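Local coordinates for protein autoinducer 2 sensor kinase/phosphatase luxQ (Vibrio cholerae, PDB 3C38) that senses the quorum signal AI-2 through LuxP with this periplasmic part and switches between kinase and phosphatase activity in the relay to LuxU and LuxO, at residues S177-L189 with V228-N240. Sequence-based numbering, arbitrary orientation.
Sequences SENLVLAVDTTPL and VPTYLCVYSIQTN
The ring of Tyr235 leans along its own strand toward Ala183. With CG anti to its carbonyl carbon (chi1 -64°), the ring runs back along the strand, which brings Tyr235 CE1 to 3.7 Å from Ala183 CB. That methyl meets the ring edge in plane. Cys233 SG sits over one ring face, offset toward the rim. On the same side of the sheet, Val181 and Tyr235 meet through their CB atoms, and Val181 and Ile237 pack on helix 201-205. The opposite side carries Leu180, Leu182, Val234 and Leu232. Leu182 CD1 reaches Val234 CG2 at 3.8 Å, and Leu180 CD2 lies against Ser236 CB. Strands 179-184 and 232-239 are the central pair of a four-stranded antiparallel sheet of the LuxQ periplasmic domain, a member of the Cache clan, flanked by 187-191 and 216-225. Val181 and Tyr235 form a hydrogen-bonded pair, with Tyr235 N to Val181 O at 2.8 Å. Ala183 and Cys233 form another. At one end, the Val184 and Tyr231 side chains cross obliquely, with Val184 CG1 3.4 Å from Tyr231 CD1; Tyr231 OH is hydrogen-bonded to His135 ND1. At the other, Thr239 N donates to Glu178 OE2 (2.7 Å) on its syn side. The Gln238 amide plane is turned 77° from the Glu178 carboxylate.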
ATOM      1  N   SER A 177       3.398 -20.118   2.405  1.00 36.40           N
ATOM      2  CA  SER A 177       2.992 -20.205   3.797  1.00 35.77           C
ATOM      3  C   SER A 177       1.580 -20.758   3.912  1.00 36.05           C
ATOM      4  O   SER A 177       0.760 -20.586   3.010  1.00 37.49           O
ATOM      5  CB  SER A 177       3.052 -18.822   4.454  1.00 35.28           C
ATOM      6  OG  SER A 177       4.367 -18.293   4.433  1.00 36.19           O
ATOM      7  N   GLU A 178       1.309 -21.425   5.027  1.00 36.17           N
ATOM      8  CA  GLU A 178      -0.005 -22.005   5.293  1.00 35.96           C
ATOM      9  C   GLU A 178      -1.048 -20.904   5.394  1.00 33.10           C
ATOM     10  O   GLU A 178      -2.109 -20.968   4.776  1.00 33.22           O
ATOM     11  CB  GLU A 178       0.008 -22.736   6.625  1.00 38.87           C
ATOM     12  CG  GLU A 178      -0.111 -24.227   6.560  1.00 47.45           C
ATOM     13  CD  GLU A 178      -0.180 -24.816   7.954  1.00 51.02           C
ATOM     14  OE1 GLU A 178      -1.261 -24.727   8.593  1.00 50.92           O
ATOM     15  OE2 GLU A 178       0.861 -25.338   8.408  1.00 51.71           O
ATOM     16  N   ASN A 179      -0.736 -19.910   6.215  1.00 29.01           N
ATOM     17  CA  ASN A 179      -1.619 -18.783   6.443  1.00 28.02           C
ATOM     18  C   ASN A 179      -0.815 -17.611   6.978  1.00 28.38           C
ATOM     19  O   ASN A 179       0.229 -17.790   7.628  1.00 25.56           O
ATOM     20  CB  ASN A 179      -2.706 -19.138   7.471  1.00 25.66           C
ATOM     21  CG  ASN A 179      -3.961 -19.713   6.833  1.00 27.60           C
ATOM     22  OD1 ASN A 179      -4.568 -19.104   5.950  1.00 31.26           O
ATOM     23  ND2 ASN A 179      -4.367 -20.878   7.296  1.00 29.29           N
ATOM     24  N   LEU A 180      -1.312 -16.413   6.700  1.00 27.87           N
ATOM     25  CA  LEU A 180      -0.681 -15.192   7.177  1.00 28.31           C
ATOM     26  C   LEU A 180      -1.724 -14.251   7.767  1.00 26.70           C
ATOM     27  O   LEU A 180      -2.904 -14.282   7.404  1.00 27.18           O
ATOM     28  CB  LEU A 180       0.050 -14.462   6.044  1.00 27.09           C
ATOM     29  CG  LEU A 180       1.220 -15.121   5.314  1.00 26.51           C
ATOM     30  CD1 LEU A 180       1.639 -14.179   4.182  1.00 25.88           C
ATOM     31  CD2 LEU A 180       2.395 -15.392   6.260  1.00 23.49           C
ATOM     32  N   VAL A 181      -1.270 -13.412   8.686  1.00 28.01           N
ATOM     33  CA  VAL A 181      -2.122 -12.413   9.313  1.00 27.14           C
ATOM     34  C   VAL A 181      -1.311 -11.123   9.402  1.00 27.92           C
ATOM     35  O   VAL A 181      -0.233 -11.099  10.008  1.00 26.79           O
ATOM     36  CB  VAL A 181      -2.524 -12.802  10.753  1.00 27.06           C
ATOM     37  CG1 VAL A 181      -3.395 -11.697  11.335  1.00 27.61           C
ATOM     38  CG2 VAL A 181      -3.253 -14.149  10.768  1.00 25.15           C
ATOM     39  N   LEU A 182      -1.810 -10.061   8.785  1.00 28.13           N
ATOM     40  CA  LEU A 182      -1.120  -8.785   8.841  1.00 29.00           C
ATOM     41  C   LEU A 182      -1.805  -8.011   9.951  1.00 29.32           C
ATOM     42  O   LEU A 182      -3.020  -7.813   9.930  1.00 27.75           O
ATOM     43  CB  LEU A 182      -1.228  -8.030   7.510  1.00 29.99           C
ATOM     44  CG  LEU A 182      -0.626  -6.614   7.487  1.00 29.39           C
ATOM     45  CD1 LEU A 182       0.849  -6.677   7.867  1.00 29.33           C
ATOM     46  CD2 LEU A 182      -0.786  -5.999   6.102  1.00 29.02           C
ATOM     47  N   ALA A 183      -1.025  -7.582  10.932  1.00 31.88           N
ATOM     48  CA  ALA A 183      -1.605  -6.862  12.051  1.00 34.39           C
ATOM     49  C   ALA A 183      -0.767  -5.700  12.546  1.00 35.46           C
ATOM     50  O   ALA A 183       0.408  -5.568  12.205  1.00 34.51           O
ATOM     51  CB  ALA A 183      -1.857  -7.833  13.202  1.00 33.30           C
ATOM     52  N   VAL A 184      -1.411  -4.868  13.358  1.00 37.23           N
ATOM     53  CA  VAL A 184      -0.792  -3.717  13.995  1.00 40.78           C
ATOM     54  C   VAL A 184      -1.019  -3.958  15.480  1.00 41.88           C
ATOM     55  O   VAL A 184      -2.134  -3.798  15.975  1.00 40.49           O
ATOM     56  CB  VAL A 184      -1.483  -2.384  13.595  1.00 40.97           C
ATOM     57  CG1 VAL A 184      -0.878  -1.233  14.388  1.00 41.82           C
ATOM     58  CG2 VAL A 184      -1.333  -2.134  12.100  1.00 39.13           C
ATOM     59  N   ASP A 185       0.031  -4.367  16.180  1.00 47.18           N
ATOM     60  CA  ASP A 185      -0.054  -4.649  17.611  1.00 51.59           C
ATOM     61  C   ASP A 185      -0.874  -5.925  17.834  1.00 53.17           C
ATOM     62  O   ASP A 185      -0.386  -7.041  17.649  1.00 53.42           O
ATOM     63  CB  ASP A 185      -0.695  -3.458  18.339  1.00 55.08           C
ATOM     64  CG  ASP A 185      -0.742  -3.640  19.851  1.00 59.76           C
ATOM     65  OD1 ASP A 185      -0.061  -4.547  20.381  1.00 61.83           O
ATOM     66  OD2 ASP A 185      -1.458  -2.860  20.515  1.00 61.33           O
ATOM     67  N   THR A 186      -2.130  -5.764  18.217  1.00 54.00           N
ATOM     68  CA  THR A 186      -2.974  -6.924  18.453  1.00 54.06           C
ATOM     69  C   THR A 186      -4.158  -6.908  17.499  1.00 52.69           C
ATOM     70  O   THR A 186      -4.922  -7.870  17.421  1.00 54.44           O
ATOM     71  CB  THR A 186      -3.442  -6.942  19.929  1.00 55.09           C
ATOM     72  OG1 THR A 186      -2.818  -8.048  20.593  1.00 57.96           O
ATOM     73  CG2 THR A 186      -4.972  -7.034  20.051  1.00 55.03           C
ATOM     74  N   THR A 187      -4.280  -5.817  16.750  1.00 48.49           N
ATOM     75  CA  THR A 187      -5.369  -5.648  15.808  1.00 45.22           C
ATOM     76  C   THR A 187      -5.012  -6.094  14.392  1.00 43.07           C
ATOM     77  O   THR A 187      -4.072  -5.588  13.775  1.00 43.24           O
ATOM     78  CB  THR A 187      -5.809  -4.190  15.774  1.00 44.92           C
ATOM     79  OG1 THR A 187      -6.074  -3.757  17.112  1.00 46.10           O
ATOM     80  CG2 THR A 187      -7.063  -4.033  14.936  1.00 44.47           C
ATOM     81  N   PRO A 188      -5.766  -7.056  13.861  1.00 40.71           N
ATOM     82  CA  PRO A 188      -5.522  -7.568  12.511  1.00 38.53           C
ATOM     83  C   PRO A 188      -6.003  -6.606  11.423  1.00 34.63           C
ATOM     84  O   PRO A 188      -7.093  -6.043  11.525  1.00 33.35           O
ATOM     85  CB  PRO A 188      -6.318  -8.877  12.483  1.00 37.53           C
ATOM     86  CG  PRO A 188      -6.489  -9.225  13.934  1.00 40.96           C
ATOM     87  CD  PRO A 188      -6.742  -7.901  14.565  1.00 40.09           C
ATOM     88  N   LEU A 189      -5.186  -6.423  10.387  1.00 32.33           N
ATOM     89  CA  LEU A 189      -5.574  -5.584   9.261  1.00 29.89           C
ATOM     90  C   LEU A 189      -6.224  -6.488   8.213  1.00 28.14           C
ATOM     91  O   LEU A 189      -7.298  -6.200   7.698  1.00 28.18           O
ATOM     92  CB  LEU A 189      -4.358  -4.876   8.668  1.00 29.85           C
ATOM     93  CG  LEU A 189      -3.745  -3.829   9.591  1.00 30.36           C
ATOM     94  CD1 LEU A 189      -2.658  -3.059   8.840  1.00 29.88           C
ATOM     95  CD2 LEU A 189      -4.847  -2.868  10.069  1.00 31.19           C
ATOM     96  N   VAL A 228      13.358   0.857   6.780  1.00 45.96           N
ATOM     97  CA  VAL A 228      13.058   1.433   8.091  1.00 45.00           C
ATOM     98  C   VAL A 228      12.041   0.566   8.845  1.00 44.60           C
ATOM     99  O   VAL A 228      11.015   0.175   8.289  1.00 45.32           O
ATOM    100  CB  VAL A 228      12.481   2.859   7.948  1.00 45.36           C
ATOM    101  CG1 VAL A 228      12.228   3.467   9.322  1.00 40.59           C
ATOM    102  CG2 VAL A 228      13.440   3.726   7.134  1.00 45.63           C
ATOM    103  N   PRO A 229      12.302   0.279  10.133  1.00 44.53           N
ATOM    104  CA  PRO A 229      11.407  -0.550  10.953  1.00 42.01           C
ATOM    105  C   PRO A 229      10.012   0.032  11.089  1.00 38.90           C
ATOM    106  O   PRO A 229       9.860   1.231  11.277  1.00 40.91           O
ATOM    107  CB  PRO A 229      12.122  -0.610  12.311  1.00 42.40           C
ATOM    108  CG  PRO A 229      13.571  -0.335  11.971  1.00 44.25           C
ATOM    109  CD  PRO A 229      13.448   0.753  10.932  1.00 43.46           C
ATOM    110  N   THR A 230       8.994  -0.817  10.992  1.00 34.43           N
ATOM    111  CA  THR A 230       7.620  -0.359  11.141  1.00 31.94           C
ATOM    112  C   THR A 230       6.911  -1.243  12.157  1.00 32.72           C
ATOM    113  O   THR A 230       7.479  -2.228  12.632  1.00 33.44           O
ATOM    114  CB  THR A 230       6.834  -0.458   9.831  1.00 32.05           C
ATOM    115  OG1 THR A 230       6.502  -1.837   9.581  1.00 24.33           O
ATOM    116  CG2 THR A 230       7.654   0.106   8.680  1.00 26.91           C
ATOM    117  N   TYR A 231       5.664  -0.889  12.463  1.00 31.04           N
ATOM    118  CA  TYR A 231       4.839  -1.634  13.405  1.00 33.63           C
ATOM    119  C   TYR A 231       3.951  -2.677  12.692  1.00 33.87           C
ATOM    120  O   TYR A 231       3.113  -3.324  13.320  1.00 34.71           O
ATOM    121  CB  TYR A 231       3.971  -0.653  14.188  1.00 34.57           C
ATOM    122  CG  TYR A 231       3.086   0.213  13.316  1.00 38.36           C
ATOM    123  CD1 TYR A 231       1.961  -0.314  12.686  1.00 39.23           C
ATOM    124  CD2 TYR A 231       3.378   1.565  13.114  1.00 41.11           C
ATOM    125  CE1 TYR A 231       1.147   0.484  11.873  1.00 40.62           C
ATOM    126  CE2 TYR A 231       2.574   2.374  12.303  1.00 38.73           C
ATOM    127  CZ  TYR A 231       1.460   1.830  11.688  1.00 41.68           C
ATOM    128  OH  TYR A 231       0.658   2.622  10.888  1.00 38.65           O
ATOM    129  N   LEU A 232       4.123  -2.821  11.380  1.00 32.71           N
ATOM    130  CA  LEU A 232       3.353  -3.793  10.606  1.00 30.18           C
ATOM    131  C   LEU A 232       3.949  -5.172  10.870  1.00 29.29           C
ATOM    132  O   LEU A 232       5.098  -5.429  10.511  1.00 29.89           O
ATOM    133  CB  LEU A 232       3.448  -3.485   9.116  1.00 26.70           C
ATOM    134  CG  LEU A 232       2.944  -2.118   8.650  1.00 29.99           C
ATOM    135  CD1 LEU A 232       3.289  -1.941   7.161  1.00 25.71           C
ATOM    136  CD2 LEU A 232       1.434  -1.989   8.893  1.00 23.68           C
ATOM    137  N   CYS A 233       3.170  -6.051  11.499  1.00 29.90           N
ATOM    138  CA  CYS A 233       3.635  -7.395  11.821  1.00 28.22           C
ATOM    139  C   CYS A 233       2.917  -8.506  11.058  1.00 26.76           C
ATOM    140  O   CYS A 233       1.695  -8.632  11.090  1.00 26.36           O
ATOM    141  CB  CYS A 233       3.494  -7.654  13.321  1.00 30.85           C
ATOM    142  SG  CYS A 233       4.038  -9.309  13.852  1.00 37.23           S
ATOM    143  N   VAL A 234       3.695  -9.320  10.369  1.00 27.28           N
ATOM    144  CA  VAL A 234       3.127 -10.423   9.631  1.00 27.83           C
ATOM    145  C   VAL A 234       3.299 -11.718  10.416  1.00 28.95           C
ATOM    146  O   VAL A 234       4.424 -12.159  10.671  1.00 28.19           O
ATOM    147  CB  VAL A 234       3.791 -10.586   8.262  1.00 28.81           C
ATOM    148  CG1 VAL A 234       3.239 -11.841   7.577  1.00 26.63           C
ATOM    149  CG2 VAL A 234       3.528  -9.335   7.398  1.00 30.07           C
ATOM    150  N   TYR A 235       2.179 -12.313  10.813  1.00 30.25           N
ATOM    151  CA  TYR A 235       2.210 -13.574  11.538  1.00 31.56           C
ATOM    152  C   TYR A 235       2.116 -14.682  10.502  1.00 31.22           C
ATOM    153  O   TYR A 235       1.200 -14.680   9.661  1.00 30.08           O
ATOM    154  CB  TYR A 235       1.037 -13.676  12.512  1.00 32.14           C
ATOM    155  CG  TYR A 235       1.066 -12.650  13.621  1.00 34.69           C
ATOM    156  CD1 TYR A 235       0.452 -11.413  13.466  1.00 35.64           C
ATOM    157  CD2 TYR A 235       1.718 -12.918  14.828  1.00 35.72           C
ATOM    158  CE1 TYR A 235       0.483 -10.465  14.484  1.00 38.72           C
ATOM    159  CE2 TYR A 235       1.758 -11.982  15.847  1.00 37.39           C
ATOM    160  CZ  TYR A 235       1.139 -10.757  15.670  1.00 39.53           C
ATOM    161  OH  TYR A 235       1.190  -9.817  16.671  1.00 41.11           O
ATOM    162  N   SER A 236       3.071 -15.605  10.543  1.00 30.75           N
ATOM    163  CA  SER A 236       3.092 -16.718   9.603  1.00 34.39           C
ATOM    164  C   SER A 236       2.863 -17.994  10.403  1.00 36.64           C
ATOM    165  O   SER A 236       3.504 -18.220  11.434  1.00 37.84           O
ATOM    166  CB  SER A 236       4.430 -16.778   8.846  1.00 32.94           C
ATOM    167  OG  SER A 236       5.516 -17.009   9.726  1.00 35.98           O
ATOM    168  N   ILE A 237       1.941 -18.824   9.930  1.00 36.80           N
ATOM    169  CA  ILE A 237       1.612 -20.040  10.640  1.00 41.93           C
ATOM    170  C   ILE A 237       2.014 -21.288   9.891  1.00 42.89           C
ATOM    171  O   ILE A 237       1.715 -21.437   8.709  1.00 42.03           O
ATOM    172  CB  ILE A 237       0.105 -20.100  10.929  1.00 42.52           C
ATOM    173  CG1 ILE A 237      -0.405 -18.690  11.229  1.00 44.29           C
ATOM    174  CG2 ILE A 237      -0.165 -20.997  12.131  1.00 44.94           C
ATOM    175  CD1 ILE A 237      -1.891 -18.596  11.333  1.00 46.13           C
ATOM    176  N   GLN A 238       2.701 -22.179  10.593  1.00 45.70           N
ATOM    177  CA  GLN A 238       3.133 -23.434  10.007  1.00 51.22           C
ATOM    178  C   GLN A 238       2.955 -24.560  11.026  1.00 52.19           C
ATOM    179  O   GLN A 238       3.229 -24.389  12.214  1.00 52.54           O
ATOM    180  CB  GLN A 238       4.593 -23.330   9.571  1.00 54.30           C
ATOM    181  CG  GLN A 238       4.883 -24.029   8.247  1.00 61.31           C
ATOM    182  CD  GLN A 238       4.033 -23.493   7.096  1.00 63.85           C
ATOM    183  OE1 GLN A 238       4.095 -22.305   6.755  1.00 67.19           O
ATOM    184  NE2 GLN A 238       3.233 -24.368   6.495  1.00 65.39           N
ATOM    185  N   THR A 239       2.477 -25.707  10.555  1.00 53.91           N
ATOM    186  CA  THR A 239       2.253 -26.868  11.414  1.00 55.26           C
ATOM    187  C   THR A 239       3.511 -27.732  11.441  1.00 56.25           C
ATOM    188  O   THR A 239       4.197 -27.851  10.425  1.00 57.75           O
ATOM    189  CB  THR A 239       1.086 -27.712  10.885  1.00 54.54           C
ATOM    190  OG1 THR A 239       1.445 -28.266   9.618  1.00 55.26           O
ATOM    191  CG2 THR A 239      -0.146 -26.853  10.692  1.00 53.37           C
ATOM    192  N   ASN A 240       3.816 -28.334  12.590  1.00 57.56           N
ATOM    193  CA  ASN A 240       5.011 -29.177  12.708  1.00 59.06           C
ATOM    194  C   ASN A 240       5.063 -30.302  11.682  1.00 57.92           C
ATOM    195  O   ASN A 240       4.030 -30.833  11.280  1.00 59.21           O
ATOM    196  CB  ASN A 240       5.118 -29.779  14.110  1.00 60.73           C
ATOM    197  CG  ASN A 240       5.524 -28.760  15.148  1.00 63.82           C
ATOM    198  OD1 ASN A 240       6.231 -29.080  16.105  1.00 64.06           O
ATOM    199  ND2 ASN A 240       5.072 -27.523  14.970  1.00 65.72           N
TER
HETATM  200  O   HOH W   1       5.799 -20.254   6.560  1.00 48.75           O
HETATM  201  O   HOH W   2       2.585 -26.725   7.201  1.00 69.17           O